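Local structure of BpsB (PgaB), Poly-beta-1,6-N-acetyl-D-glucosamine N-deacetylase (Bordetella bronchiseptica RB50, 5BU6) at residues V149-H154 and T211-R216; I78-D83 and F100-V105; K92-L97 and A144-V149. The protein removes acetyl groups from the N-acetylglucosamine units of poly-beta-1,6-N-acetyl-D-glucosamine as a family 4 carbohydrate esterase and is required for biofilm formation. The protein carries 5 engineered substitutions. All blocks are in the same frame, centred on the assembly; numbering follows the deposited sequence.

In the fold
All three contacts lie within the polysaccharide deacetylase region and gather around one parallel sheet. Interaction 2 pairs strands 77-83 and 104-108; strand 149-153, the next neighbour of 104-108, enters interaction 1. Interactions 2 and 3 have centres about 8 Å apart and alternate along the chain, because helix 88-100 of interaction 3 connects the two strands of interaction 2. Interaction 1 follows interaction 2 along the chain and opens where interaction 3 ends, at the shared Val-149; its centre is about 14 Å from that of interaction 2 and 13 Å from that of interaction 3. Strand 149-153 begins at Val-149 and runs to His-154, a nickel ligand.

Interaction 1 (V149-H154 and T211-R216); sequences VELASH and TGVTIR. With NI (nickel (II) ion), chain C; EDO (1,2-ethanediol), chain J.
The polar part of this contact is a side-on salt bridge between Glu-150 and Arg-216. Arg-216 NE donates to Glu-150 OE2 at 3.0 Å and Arg-216 NH1 to Glu-150 OE1 at 3.2 Å, both nearly straight and both received on syn lone pairs. The carboxylate and guanidinium planes differ by only 14°, so two parallel bonds hold the groups almost coplanar. Glu-150 attains this pose by bending at chi2 (103°), whereas Arg-216 runs extended from CG to NE. Gln-61 OE1 gives Arg-216 NH1 a second acceptor, and an ethanediol, probably from the crystallisation liquor, donates to Glu-150 OE1.

One water joins side chain to backbone: it donates to Glu-150 OE2 and to Leu-151 O, and accepts from Arg-216 N at 2.9 Å.

Strand 149-153 belongs to the parallel sheet of the deacetylase domain, and the direction of 211-216, from the last helical residue into the loop, lies 80° from that of 150-153. Just beyond the strand, His-154 NE2 binds nickel at 2.2 Å; Asp-84, His-159 and waters are further ligands, and Val-219 O accepts from His-154 ND1.

Van der Waals contacts are made by the residues ahead of Arg-216. Leu-151 CD1 meets Thr-211 tip to tip, 3.8 Å from Thr-211 CG2, and touches Val-213 CG2. Thr-211 OG1 accepts from Val-213 N in an ST turn while also hydrogen-bonded to Ile-207 O. Ile-215 lays CG2 against Leu-151 O, and its CD1 presses on Ser-153 CB at 3.5 Å, tighter than usual for two carbons.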
ATOM      1  N   VAL A 149     -10.429   4.502   8.893  1.00 34.56           N
ATOM      2  CA  VAL A 149      -9.610   4.083   7.763  1.00 30.40           C
ATOM      3  C   VAL A 149      -9.054   5.268   6.983  1.00 33.20           C
ATOM      4  O   VAL A 149      -9.796   6.146   6.583  1.00 36.96           O
ATOM      5  CB  VAL A 149     -10.430   3.194   6.813  1.00 34.13           C
ATOM      6  CG1 VAL A 149      -9.682   2.946   5.518  1.00 32.92           C
ATOM      7  CG2 VAL A 149     -10.811   1.880   7.503  1.00 33.91           C
ATOM      8  N   GLU A 150      -7.749   5.264   6.752  1.00 33.40           N
ATOM      9  CA  GLU A 150      -7.081   6.249   5.892  1.00 33.89           C
ATOM     10  C   GLU A 150      -6.904   5.611   4.525  1.00 36.59           C
ATOM     11  O   GLU A 150      -6.360   4.512   4.416  1.00 35.45           O
ATOM     12  CB  GLU A 150      -5.719   6.636   6.465  1.00 35.35           C
ATOM     13  CG  GLU A 150      -4.805   7.402   5.514  1.00 60.53           C
ATOM     14  CD  GLU A 150      -4.745   8.894   5.823  1.00 86.58           C
ATOM     15  OE1 GLU A 150      -5.379   9.333   6.807  1.00 95.61           O
ATOM     16  OE2 GLU A 150      -4.058   9.630   5.082  1.00 90.87           O
ATOM     17  N   LEU A 151      -7.365   6.284   3.483  1.00 32.95           N
ATOM     18  CA  LEU A 151      -7.176   5.770   2.129  1.00 29.56           C
ATOM     19  C   LEU A 151      -5.847   6.276   1.588  1.00 27.46           C
ATOM     20  O   LEU A 151      -5.458   7.438   1.799  1.00 31.04           O
ATOM     21  CB  LEU A 151      -8.326   6.197   1.217  1.00 33.90           C
ATOM     22  CG  LEU A 151      -9.722   5.650   1.515  1.00 38.25           C
ATOM     23  CD1 LEU A 151     -10.698   6.042   0.395  1.00 34.79           C
ATOM     24  CD2 LEU A 151      -9.700   4.148   1.715  1.00 38.80           C
ATOM     25  N   ALA A 152      -5.150   5.394   0.894  1.00 27.95           N
ATOM     26  CA  ALA A 152      -3.872   5.714   0.295  1.00 28.94           C
ATOM     27  C   ALA A 152      -3.862   5.228  -1.144  1.00 29.05           C
ATOM     28  O   ALA A 152      -4.669   4.387  -1.516  1.00 32.04           O
ATOM     29  CB  ALA A 152      -2.731   5.052   1.085  1.00 28.86           C
ATOM     30  N   SER A 153      -2.947   5.753  -1.943  1.00 31.62           N
ATOM     31  CA  SER A 153      -2.712   5.220  -3.278  1.00 30.60           C
ATOM     32  C   SER A 153      -1.827   3.982  -3.205  1.00 32.66           C
ATOM     33  O   SER A 153      -0.811   3.982  -2.507  1.00 26.77           O
ATOM     34  CB  SER A 153      -2.065   6.276  -4.172  1.00 31.42           C
ATOM     35  OG  SER A 153      -1.735   5.773  -5.450  1.00 30.91           O
ATOM     36  N   HIS A 154      -2.218   2.940  -3.939  1.00 28.92           N
ATOM     37  CA  HIS A 154      -1.326   1.809  -4.235  1.00 32.12           C
ATOM     38  C   HIS A 154      -0.928   1.876  -5.707  1.00 34.67           C
ATOM     39  O   HIS A 154      -0.676   0.848  -6.328  1.00 35.80           O
ATOM     40  CB  HIS A 154      -2.016   0.472  -3.906  1.00 30.81           C
ATOM     41  CG  HIS A 154      -1.071  -0.631  -3.565  1.00 26.99           C
ATOM     42  ND1 HIS A 154       0.252  -0.407  -3.236  1.00 28.34           N
ATOM     43  CD2 HIS A 154      -1.250  -1.973  -3.511  1.00 28.89           C
ATOM     44  CE1 HIS A 154       0.848  -1.565  -3.001  1.00 31.43           C
ATOM     45  NE2 HIS A 154      -0.047  -2.529  -3.141  1.00 24.78           N
ATOM     46  N   THR A 211     -14.582   9.122  -3.544  1.00 29.67           N
ATOM     47  CA  THR A 211     -14.745   8.975  -2.091  1.00 35.11           C
ATOM     48  C   THR A 211     -14.776  10.310  -1.344  1.00 38.53           C
ATOM     49  O   THR A 211     -15.235  10.364  -0.210  1.00 36.34           O
ATOM     50  CB  THR A 211     -13.623   8.126  -1.443  1.00 37.58           C
ATOM     51  OG1 THR A 211     -12.424   8.897  -1.367  1.00 39.37           O
ATOM     52  CG2 THR A 211     -13.362   6.844  -2.220  1.00 36.78           C
ATOM     53  N   GLY A 212     -14.275  11.374  -1.967  1.00 37.99           N
ATOM     54  CA  GLY A 212     -14.237  12.681  -1.318  1.00 36.67           C
ATOM     55  C   GLY A 212     -12.948  12.900  -0.548  1.00 36.43           C
ATOM     56  O   GLY A 212     -12.704  13.987  -0.021  1.00 40.35           O
ATOM     57  N   VAL A 213     -12.114  11.866  -0.519  1.00 32.78           N
ATOM     58  CA  VAL A 213     -10.874  11.856   0.236  1.00 35.78           C
ATOM     59  C   VAL A 213      -9.688  12.416  -0.552  1.00 38.98           C
ATOM     60  O   VAL A 213      -9.438  11.996  -1.670  1.00 35.34           O
ATOM     61  CB  VAL A 213     -10.539  10.413   0.679  1.00 38.12           C
ATOM     62  CG1 VAL A 213      -9.125  10.330   1.246  1.00 39.22           C
ATOM     63  CG2 VAL A 213     -11.578   9.929   1.679  1.00 38.86           C
ATOM     64  N   THR A 214      -8.974  13.376   0.033  1.00 36.07           N
ATOM     65  CA  THR A 214      -7.707  13.840  -0.529  1.00 35.67           C
ATOM     66  C   THR A 214      -6.570  13.019   0.078  1.00 34.89           C
ATOM     67  O   THR A 214      -6.261  13.184   1.253  1.00 38.85           O
ATOM     68  CB  THR A 214      -7.465  15.349  -0.237  1.00 39.73           C
ATOM     69  OG1 THR A 214      -8.467  16.130  -0.894  1.00 40.23           O
ATOM     70  CG2 THR A 214      -6.081  15.789  -0.723  1.00 45.21           C
ATOM     71  N   ILE A 215      -5.943  12.149  -0.705  1.00 33.55           N
ATOM     72  CA  ILE A 215      -4.941  11.259  -0.133  1.00 31.44           C
ATOM     73  C   ILE A 215      -3.639  12.029   0.047  1.00 33.09           C
ATOM     74  O   ILE A 215      -3.443  13.085  -0.561  1.00 36.00           O
ATOM     75  CB  ILE A 215      -4.667  10.036  -0.985  1.00 34.50           C
ATOM     76  CG1 ILE A 215      -4.115  10.445  -2.353  1.00 40.16           C
ATOM     77  CG2 ILE A 215      -5.913   9.205  -1.130  1.00 32.16           C
ATOM     78  CD1 ILE A 215      -3.471   9.280  -3.083  1.00 31.61           C
ATOM     79  N   ARG A 216      -2.752  11.490   0.875  1.00 32.62           N
ATOM     80  CA  ARG A 216      -1.482  12.146   1.120  1.00 43.33           C
ATOM     81  C   ARG A 216      -0.354  11.138   1.206  1.00 36.92           C
ATOM     82  O   ARG A 216       0.763  11.490   1.557  1.00 35.93           O
ATOM     83  CB  ARG A 216      -1.550  12.974   2.402  1.00 45.27           C
ATOM     84  CG  ARG A 216      -2.198  12.247   3.543  1.00 47.87           C
ATOM     85  CD  ARG A 216      -2.469  13.159   4.726  1.00 57.06           C
ATOM     86  NE  ARG A 216      -3.350  12.487   5.673  1.00 59.79           N
ATOM     87  CZ  ARG A 216      -3.790  13.020   6.806  1.00 63.32           C
ATOM     88  NH1 ARG A 216      -4.588  12.317   7.594  1.00 61.72           N
ATOM     89  NH2 ARG A 216      -3.432  14.249   7.151  1.00 60.94           N
TER
HETATM   90 NI    NI C 401      -0.054  -4.714  -3.374  1.00 34.40          NI
HETATM   91  C1  EDO J 408      -7.769   8.071   9.565  1.00 49.41           C
HETATM   92  O1  EDO J 408      -7.558   6.854  10.289  1.00 44.47           O
HETATM   93  C2  EDO J 408      -6.775   9.131  10.045  1.00 50.51           C
HETATM   94  O2  EDO J 408      -5.449   8.890   9.541  1.00 38.68           O
HETATM   95  O   HOH W   1      -3.398   9.153   2.413  1.00 36.48           O
HETATM   96  O   HOH W   2      -0.216  -5.008  -1.274  1.00 43.40           O
HETATM   97  O   HOH W   3      -0.027  -6.882  -3.362  1.00 33.61           O

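Interaction 2 (I78-D83 and F100-V105); sequences ILLTFD and FNYPAV
Strand 77-83, helix 88-100 and strand 104-108 form a beta-alpha-beta unit, and this contact is where its two parallel strands meet. At the helix end, Asn-101 takes positive phi as the C-prime residue of a Schellman motif, and the chain turns back toward the sheet. Tyr-102 follows, and its ring atom CD2 lies 4.1 Å from Leu-80 CD1; Phe-100 CB sits over the centre of one ring face, and Phe-47 meets the same ring.

Pro-103 contributes its carbonyl: a water lies 2.8 Å from Pro-103 O, placed to donate to it, and accepts from Leu-80 N, bridging strand 77-83 to the loop just ahead of strand 104-108. Ala-104 then brings its methyl to the edge of the Phe-82 ring, where Ala-104 CB lies 3.9 Å from Phe-82 CE1.

Direct pairing begins at Val-105, which forms a parallel bridge with Thr-81. Val-105 N donates to Leu-80 O at 2.9 Å, in the carbonyl plane. The Val-105 and Thr-81 side chains lie side by side on one face of the sheet, with Val-105 CB 3.8 Å from Thr-81 CG2. Val-105 CG2 also reaches across to Leu-79 CD1 at 3.8 Å. The second bond of the bridge runs from Phe-82 N to Val-105 O, 2.8 Å long and arriving nearly along the C=O axis at 167°.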
ATOM      1  N   ILE A  78       1.648   0.955  16.591  1.00 30.90           N
ATOM      2  CA  ILE A  78       1.760   0.222  15.337  1.00 30.78           C
ATOM      3  C   ILE A  78       0.726   0.716  14.326  1.00 29.97           C
ATOM      4  O   ILE A  78      -0.395   1.038  14.688  1.00 31.60           O
ATOM      5  CB  ILE A  78       1.617  -1.314  15.578  1.00 37.36           C
ATOM      6  CG1 ILE A  78       1.887  -2.090  14.295  1.00 37.71           C
ATOM      7  CG2 ILE A  78       0.263  -1.670  16.166  1.00 31.60           C
ATOM      8  CD1 ILE A  78       2.349  -3.516  14.550  1.00 44.83           C
ATOM      9  N   LEU A  79       1.137   0.808  13.062  1.00 27.27           N
ATOM     10  CA  LEU A  79       0.263   1.180  11.959  1.00 29.97           C
ATOM     11  C   LEU A  79      -0.092  -0.096  11.184  1.00 32.67           C
ATOM     12  O   LEU A  79       0.804  -0.819  10.734  1.00 33.30           O
ATOM     13  CB  LEU A  79       0.942   2.188  11.032  1.00 33.52           C
ATOM     14  CG  LEU A  79       0.115   2.729   9.854  1.00 32.81           C
ATOM     15  CD1 LEU A  79      -1.008   3.600  10.398  1.00 35.48           C
ATOM     16  CD2 LEU A  79       1.014   3.534   8.928  1.00 31.29           C
ATOM     17  N   LEU A  80      -1.384  -0.374  11.046  1.00 28.21           N
ATOM     18  CA  LEU A  80      -1.837  -1.541  10.281  1.00 26.05           C
ATOM     19  C   LEU A  80      -2.221  -1.083   8.881  1.00 28.28           C
ATOM     20  O   LEU A  80      -2.931  -0.065   8.730  1.00 29.74           O
ATOM     21  CB  LEU A  80      -3.052  -2.193  10.962  1.00 29.94           C
ATOM     22  CG  LEU A  80      -2.960  -2.553  12.436  1.00 35.53           C
ATOM     23  CD1 LEU A  80      -4.321  -3.093  12.914  1.00 35.39           C
ATOM     24  CD2 LEU A  80      -1.842  -3.577  12.666  1.00 32.89           C
ATOM     25  N   THR A  81      -1.749  -1.800   7.858  1.00 29.36           N
ATOM     26  CA  THR A  81      -2.072  -1.444   6.490  1.00 25.69           C
ATOM     27  C   THR A  81      -2.562  -2.681   5.720  1.00 31.15           C
ATOM     28  O   THR A  81      -2.090  -3.801   5.963  1.00 34.14           O
ATOM     29  CB  THR A  81      -0.865  -0.811   5.757  1.00 33.64           C
ATOM     30  OG1 THR A  81       0.117  -1.811   5.474  1.00 39.07           O
ATOM     31  CG2 THR A  81      -0.227   0.302   6.621  1.00 35.13           C
ATOM     32  N   PHE A  82      -3.543  -2.448   4.856  1.00 28.26           N
ATOM     33  CA  PHE A  82      -4.191  -3.473   4.034  1.00 40.28           C
ATOM     34  C   PHE A  82      -4.241  -2.979   2.582  1.00 41.19           C
ATOM     35  O   PHE A  82      -5.029  -2.091   2.266  1.00 45.62           O
ATOM     36  CB  PHE A  82      -5.605  -3.761   4.549  1.00 31.77           C
ATOM     37  CG  PHE A  82      -5.639  -4.267   5.959  1.00 35.14           C
ATOM     38  CD1 PHE A  82      -5.667  -3.376   7.030  1.00 34.84           C
ATOM     39  CD2 PHE A  82      -5.620  -5.630   6.217  1.00 32.66           C
ATOM     40  CE1 PHE A  82      -5.676  -3.836   8.339  1.00 36.79           C
ATOM     41  CE2 PHE A  82      -5.633  -6.110   7.522  1.00 36.21           C
ATOM     42  CZ  PHE A  82      -5.662  -5.202   8.593  1.00 35.51           C
ATOM     43  N   ASP A  83      -3.401  -3.518   1.703  1.00 33.24           N
ATOM     44  CA  ASP A  83      -3.359  -3.003   0.327  1.00 40.25           C
ATOM     45  C   ASP A  83      -4.064  -3.931  -0.666  1.00 42.14           C
ATOM     46  O   ASP A  83      -4.329  -5.084  -0.350  1.00 43.36           O
ATOM     47  CB  ASP A  83      -1.918  -2.769  -0.138  1.00 62.09           C
ATOM     48  CG  ASP A  83      -0.916  -2.735   1.007  1.00 84.98           C
ATOM     49  OD1 ASP A  83      -1.107  -1.941   1.954  1.00 86.02           O
ATOM     50  OD2 ASP A  83       0.073  -3.502   0.946  1.00 92.77           O
ATOM     51  N   PHE A 100     -12.495  -4.033  17.290  1.00 42.34           N
ATOM     52  CA  PHE A 100     -11.335  -3.780  18.148  1.00 42.14           C
ATOM     53  C   PHE A 100     -11.059  -2.285  18.310  1.00 47.76           C
ATOM     54  O   PHE A 100     -10.214  -1.893  19.112  1.00 41.04           O
ATOM     55  CB  PHE A 100     -10.090  -4.465  17.574  1.00 38.22           C
ATOM     56  CG  PHE A 100     -10.017  -5.943  17.862  1.00 42.11           C
ATOM     57  CD1 PHE A 100     -10.749  -6.849  17.109  1.00 42.00           C
ATOM     58  CD2 PHE A 100      -9.197  -6.424  18.877  1.00 46.18           C
ATOM     59  CE1 PHE A 100     -10.686  -8.222  17.385  1.00 43.62           C
ATOM     60  CE2 PHE A 100      -9.124  -7.791  19.148  1.00 50.10           C
ATOM     61  CZ  PHE A 100      -9.868  -8.686  18.395  1.00 49.14           C
ATOM     62  N   ASN A 101     -11.772  -1.470  17.530  1.00 42.02           N
ATOM     63  CA  ASN A 101     -11.551  -0.031  17.424  1.00 46.98           C
ATOM     64  C   ASN A 101     -10.126   0.322  17.017  1.00 40.98           C
ATOM     65  O   ASN A 101      -9.525   1.236  17.563  1.00 41.70           O
ATOM     66  CB  ASN A 101     -11.902   0.681  18.735  1.00 48.32           C
ATOM     67  CG  ASN A 101     -12.121   2.169  18.532  1.00 55.92           C
ATOM     68  OD1 ASN A 101     -12.748   2.584  17.556  1.00 59.94           O
ATOM     69  ND2 ASN A 101     -11.578   2.979  19.431  1.00 52.16           N
ATOM     70  N   TYR A 102      -9.588  -0.413  16.049  1.00 33.62           N
ATOM     71  CA  TYR A 102      -8.267  -0.134  15.503  1.00 32.96           C
ATOM     72  C   TYR A 102      -8.358   0.650  14.193  1.00 38.26           C
ATOM     73  O   TYR A 102      -9.105   0.252  13.299  1.00 36.42           O
ATOM     74  CB  TYR A 102      -7.524  -1.419  15.208  1.00 32.26           C
ATOM     75  CG  TYR A 102      -7.147  -2.287  16.379  1.00 35.68           C
ATOM     76  CD1 TYR A 102      -7.063  -1.780  17.675  1.00 39.72           C
ATOM     77  CD2 TYR A 102      -6.808  -3.613  16.166  1.00 41.64           C
ATOM     78  CE1 TYR A 102      -6.672  -2.598  18.725  1.00 47.06           C
ATOM     79  CE2 TYR A 102      -6.430  -4.430  17.205  1.00 43.99           C
ATOM     80  CZ  TYR A 102      -6.359  -3.925  18.470  1.00 44.19           C
ATOM     81  OH  TYR A 102      -5.959  -4.783  19.469  1.00 44.50           O
ATOM     82  N   PRO A 103      -7.571   1.730  14.055  1.00 32.44           N
ATOM     83  CA  PRO A 103      -7.459   2.356  12.731  1.00 32.16           C
ATOM     84  C   PRO A 103      -6.611   1.525  11.770  1.00 33.59           C
ATOM     85  O   PRO A 103      -5.863   0.654  12.203  1.00 28.19           O
ATOM     86  CB  PRO A 103      -6.778   3.702  13.021  1.00 32.86           C
ATOM     87  CG  PRO A 103      -6.041   3.485  14.300  1.00 36.23           C
ATOM     88  CD  PRO A 103      -6.826   2.475  15.094  1.00 32.80           C
ATOM     89  N   ALA A 104      -6.701   1.833  10.481  1.00 32.61           N
ATOM     90  CA  ALA A 104      -5.872   1.192   9.473  1.00 34.15           C
ATOM     91  C   ALA A 104      -5.703   2.089   8.248  1.00 34.66           C
ATOM     92  O   ALA A 104      -6.437   3.055   8.079  1.00 34.46           O
ATOM     93  CB  ALA A 104      -6.477  -0.136   9.069  1.00 30.50           C
ATOM     94  N   VAL A 105      -4.717   1.761   7.419  1.00 31.71           N
ATOM     95  CA  VAL A 105      -4.549   2.337   6.086  1.00 29.25           C
ATOM     96  C   VAL A 105      -5.030   1.303   5.063  1.00 27.64           C
ATOM     97  O   VAL A 105      -4.661   0.135   5.166  1.00 29.29           O
ATOM     98  CB  VAL A 105      -3.074   2.673   5.797  1.00 32.34           C
ATOM     99  CG1 VAL A 105      -2.915   3.295   4.400  1.00 33.10           C
ATOM    100  CG2 VAL A 105      -2.546   3.582   6.874  1.00 37.26           C
TER
HETATM  101  O   HOH W   4      -3.187   1.006  12.775  1.00 31.89           O

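Interaction 3 (K92-L97 and A144-V149); sequences KVFPLL and AQSGLV
Helix 88-100 faces the turn from helix 137-145 into strand 149-153 through a modest interface of 209 Å², with no hydrogen bond across it. Its closest part is formed by Phe-94 and Ser-146. Phe-94 CG stands anti to the backbone N (chi1 -175°), which carries the ring across to the turn. There the ring presents its edge: Phe-94 CE1 lies 3.6 Å from Ser-146 OG, and Phe-94 CZ lies 3.7 Å from Ser-146 CB, which sits in the ring plane.

The serine hydroxyl is occupied on its own side of the interface. With OG in the crowded position between the backbone N and carbonyl carbon (chi1 74°), Ser-146 OG accepts from Leu-148 N at 3.1 Å, closing an ST turn, and is also hydrogen-bonded to Met-143 O. The turn therefore fixes the hydroxyl that the phenyl edge meets. Gly-147 carries the chain through positive phi between these residues.

Away from this point the fit is looser. Leu-148 CD1 rests against the helix backbone, 4.1 Å from Leu-97 C, and approaches Phe-94 CE1 only at 4.5 Å. Leu-97, pointing toward the turn, brings CD1 to 4.3 Å from Val-149 CG2. Closeness and burial do not coincide here: the tight approach of Phe-94 to Ser-146 lies among residues that, like Leu-148, remain partly exposed, while the longer Leu-97 to Val-149 contact is the buried end.

Around the contact, Met-143 of helix 137-145 touches both Phe-94 and Val-149, while Phe-47 of helix 43-52 packs on Leu-96 and Leu-97. On the sheet side, Leu-97 lies on Ala-104 and Val-149 on Val-106, so helix 88-100 packs on strand 104-108, and the turn delivers the chain into strand 149-153, its neighbour in the sheet.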
ATOM      1  N   LYS A  92     -14.524  -8.527   5.696  1.00 40.28           N
ATOM      2  CA  LYS A  92     -13.900  -9.260   6.801  1.00 45.86           C
ATOM      3  C   LYS A  92     -13.010  -8.391   7.692  1.00 43.63           C
ATOM      4  O   LYS A  92     -13.081  -8.488   8.922  1.00 39.16           O
ATOM      5  CB  LYS A  92     -13.088 -10.441   6.266  1.00 41.77           C
ATOM      6  CG  LYS A  92     -13.910 -11.407   5.414  1.00 49.41           C
ATOM      7  CD  LYS A  92     -15.037 -12.055   6.211  1.00 63.45           C
ATOM      8  CE  LYS A  92     -14.641 -13.424   6.746  1.00 71.95           C
ATOM      9  NZ  LYS A  92     -15.816 -14.231   7.207  1.00 75.21           N
ATOM     10  N   VAL A  93     -12.172  -7.559   7.081  1.00 43.32           N
ATOM     11  CA  VAL A  93     -11.225  -6.765   7.850  1.00 33.12           C
ATOM     12  C   VAL A  93     -11.925  -5.599   8.537  1.00 36.35           C
ATOM     13  O   VAL A  93     -11.746  -5.381   9.731  1.00 36.72           O
ATOM     14  CB  VAL A  93     -10.073  -6.204   6.979  1.00 35.62           C
ATOM     15  CG1 VAL A  93      -9.152  -5.333   7.826  1.00 36.70           C
ATOM     16  CG2 VAL A  93      -9.272  -7.325   6.339  1.00 39.27           C
ATOM     17  N   PHE A  94     -12.737  -4.872   7.774  1.00 32.86           N
ATOM     18  CA  PHE A  94     -13.430  -3.675   8.262  1.00 34.50           C
ATOM     19  C   PHE A  94     -14.229  -3.920   9.571  1.00 36.61           C
ATOM     20  O   PHE A  94     -14.069  -3.170  10.533  1.00 34.99           O
ATOM     21  CB  PHE A  94     -14.328  -3.128   7.137  1.00 36.92           C
ATOM     22  CG  PHE A  94     -15.017  -1.825   7.462  1.00 39.47           C
ATOM     23  CD1 PHE A  94     -14.367  -0.831   8.179  1.00 45.25           C
ATOM     24  CD2 PHE A  94     -16.308  -1.578   7.003  1.00 40.60           C
ATOM     25  CE1 PHE A  94     -15.005   0.374   8.471  1.00 43.71           C
ATOM     26  CE2 PHE A  94     -16.948  -0.375   7.280  1.00 44.00           C
ATOM     27  CZ  PHE A  94     -16.288   0.605   8.019  1.00 41.52           C
ATOM     28  N   PRO A  95     -15.055  -4.987   9.633  1.00 38.65           N
ATOM     29  CA  PRO A  95     -15.787  -5.171  10.896  1.00 35.58           C
ATOM     30  C   PRO A  95     -14.898  -5.603  12.056  1.00 41.14           C
ATOM     31  O   PRO A  95     -15.275  -5.387  13.200  1.00 39.10           O
ATOM     32  CB  PRO A  95     -16.822  -6.259  10.563  1.00 38.88           C
ATOM     33  CG  PRO A  95     -16.345  -6.899   9.330  1.00 40.94           C
ATOM     34  CD  PRO A  95     -15.526  -5.915   8.585  1.00 38.92           C
ATOM     35  N   LEU A  96     -13.734  -6.181  11.785  1.00 38.11           N
ATOM     36  CA  LEU A  96     -12.798  -6.459  12.862  1.00 39.90           C
ATOM     37  C   LEU A  96     -12.143  -5.164  13.342  1.00 35.33           C
ATOM     38  O   LEU A  96     -11.944  -4.966  14.535  1.00 41.26           O
ATOM     39  CB  LEU A  96     -11.736  -7.463  12.421  1.00 44.56           C
ATOM     40  CG  LEU A  96     -12.077  -8.947  12.569  1.00 51.40           C
ATOM     41  CD1 LEU A  96     -10.900  -9.791  12.114  1.00 51.59           C
ATOM     42  CD2 LEU A  96     -12.453  -9.288  14.003  1.00 50.79           C
ATOM     43  N   LEU A  97     -11.791  -4.287  12.413  1.00 35.43           N
ATOM     44  CA  LEU A  97     -11.263  -2.986  12.796  1.00 37.25           C
ATOM     45  C   LEU A  97     -12.252  -2.263  13.704  1.00 39.39           C
ATOM     46  O   LEU A  97     -11.871  -1.690  14.721  1.00 38.81           O
ATOM     47  CB  LEU A  97     -10.973  -2.147  11.562  1.00 36.86           C
ATOM     48  CG  LEU A  97      -9.829  -2.664  10.694  1.00 37.41           C
ATOM     49  CD1 LEU A  97      -9.689  -1.785   9.482  1.00 33.95           C
ATOM     50  CD2 LEU A  97      -8.516  -2.694  11.479  1.00 31.98           C
ATOM     51  N   ALA A 144     -13.793   5.070   4.659  1.00 34.02           N
ATOM     52  CA  ALA A 144     -13.220   6.388   4.861  1.00 41.26           C
ATOM     53  C   ALA A 144     -14.091   7.210   5.794  1.00 41.21           C
ATOM     54  O   ALA A 144     -13.591   7.916   6.654  1.00 45.37           O
ATOM     55  CB  ALA A 144     -13.046   7.105   3.526  1.00 35.17           C
ATOM     56  N   GLN A 145     -15.406   7.112   5.642  1.00 36.59           N
ATOM     57  CA  GLN A 145     -16.290   7.927   6.460  1.00 37.50           C
ATOM     58  C   GLN A 145     -16.482   7.381   7.873  1.00 41.63           C
ATOM     59  O   GLN A 145     -17.034   8.069   8.724  1.00 42.68           O
ATOM     60  CB  GLN A 145     -17.649   8.084   5.780  1.00 48.21           C
ATOM     61  CG  GLN A 145     -17.591   8.972   4.545  1.00 58.66           C
ATOM     62  CD  GLN A 145     -18.951   9.188   3.930  1.00 68.32           C
ATOM     63  OE1 GLN A 145     -19.760   8.263   3.845  1.00 70.97           O
ATOM     64  NE2 GLN A 145     -19.218  10.417   3.508  1.00 76.48           N
ATOM     65  N   SER A 146     -16.018   6.159   8.125  1.00 38.26           N
ATOM     66  CA  SER A 146     -16.130   5.554   9.456  1.00 44.54           C
ATOM     67  C   SER A 146     -15.194   6.208  10.489  1.00 46.26           C
ATOM     68  O   SER A 146     -15.380   6.068  11.690  1.00 43.03           O
ATOM     69  CB  SER A 146     -15.824   4.064   9.386  1.00 45.91           C
ATOM     70  OG  SER A 146     -14.427   3.846   9.214  1.00 43.06           O
ATOM     71  N   GLY A 147     -14.175   6.908  10.010  1.00 41.03           N
ATOM     72  CA  GLY A 147     -13.182   7.507  10.885  1.00 41.75           C
ATOM     73  C   GLY A 147     -12.019   6.576  11.183  1.00 45.30           C
ATOM     74  O   GLY A 147     -10.997   7.012  11.700  1.00 43.45           O
ATOM     75  N   LEU A 148     -12.165   5.293  10.852  1.00 37.97           N
ATOM     76  CA  LEU A 148     -11.155   4.311  11.215  1.00 36.80           C
ATOM     77  C   LEU A 148     -10.114   4.112  10.123  1.00 35.49           C
ATOM     78  O   LEU A 148      -9.044   3.602  10.387  1.00 39.27           O
ATOM     79  CB  LEU A 148     -11.795   2.957  11.516  1.00 42.79           C
ATOM     80  CG  LEU A 148     -12.757   2.810  12.687  1.00 46.94           C
ATOM     81  CD1 LEU A 148     -13.499   1.497  12.525  1.00 50.55           C
ATOM     82  CD2 LEU A 148     -11.989   2.840  13.999  1.00 49.06           C
ATOM     83  N   VAL A 149     -10.429   4.502   8.893  1.00 34.56           N
ATOM     84  CA  VAL A 149      -9.610   4.083   7.763  1.00 30.40           C
ATOM     85  C   VAL A 149      -9.054   5.268   6.983  1.00 33.20           C
ATOM     86  O   VAL A 149      -9.796   6.146   6.583  1.00 36.96           O
ATOM     87  CB  VAL A 149     -10.430   3.194   6.813  1.00 34.13           C
ATOM     88  CG1 VAL A 149      -9.682   2.946   5.518  1.00 32.92           C
ATOM     89  CG2 VAL A 149     -10.811   1.880   7.503  1.00 33.91           C
TER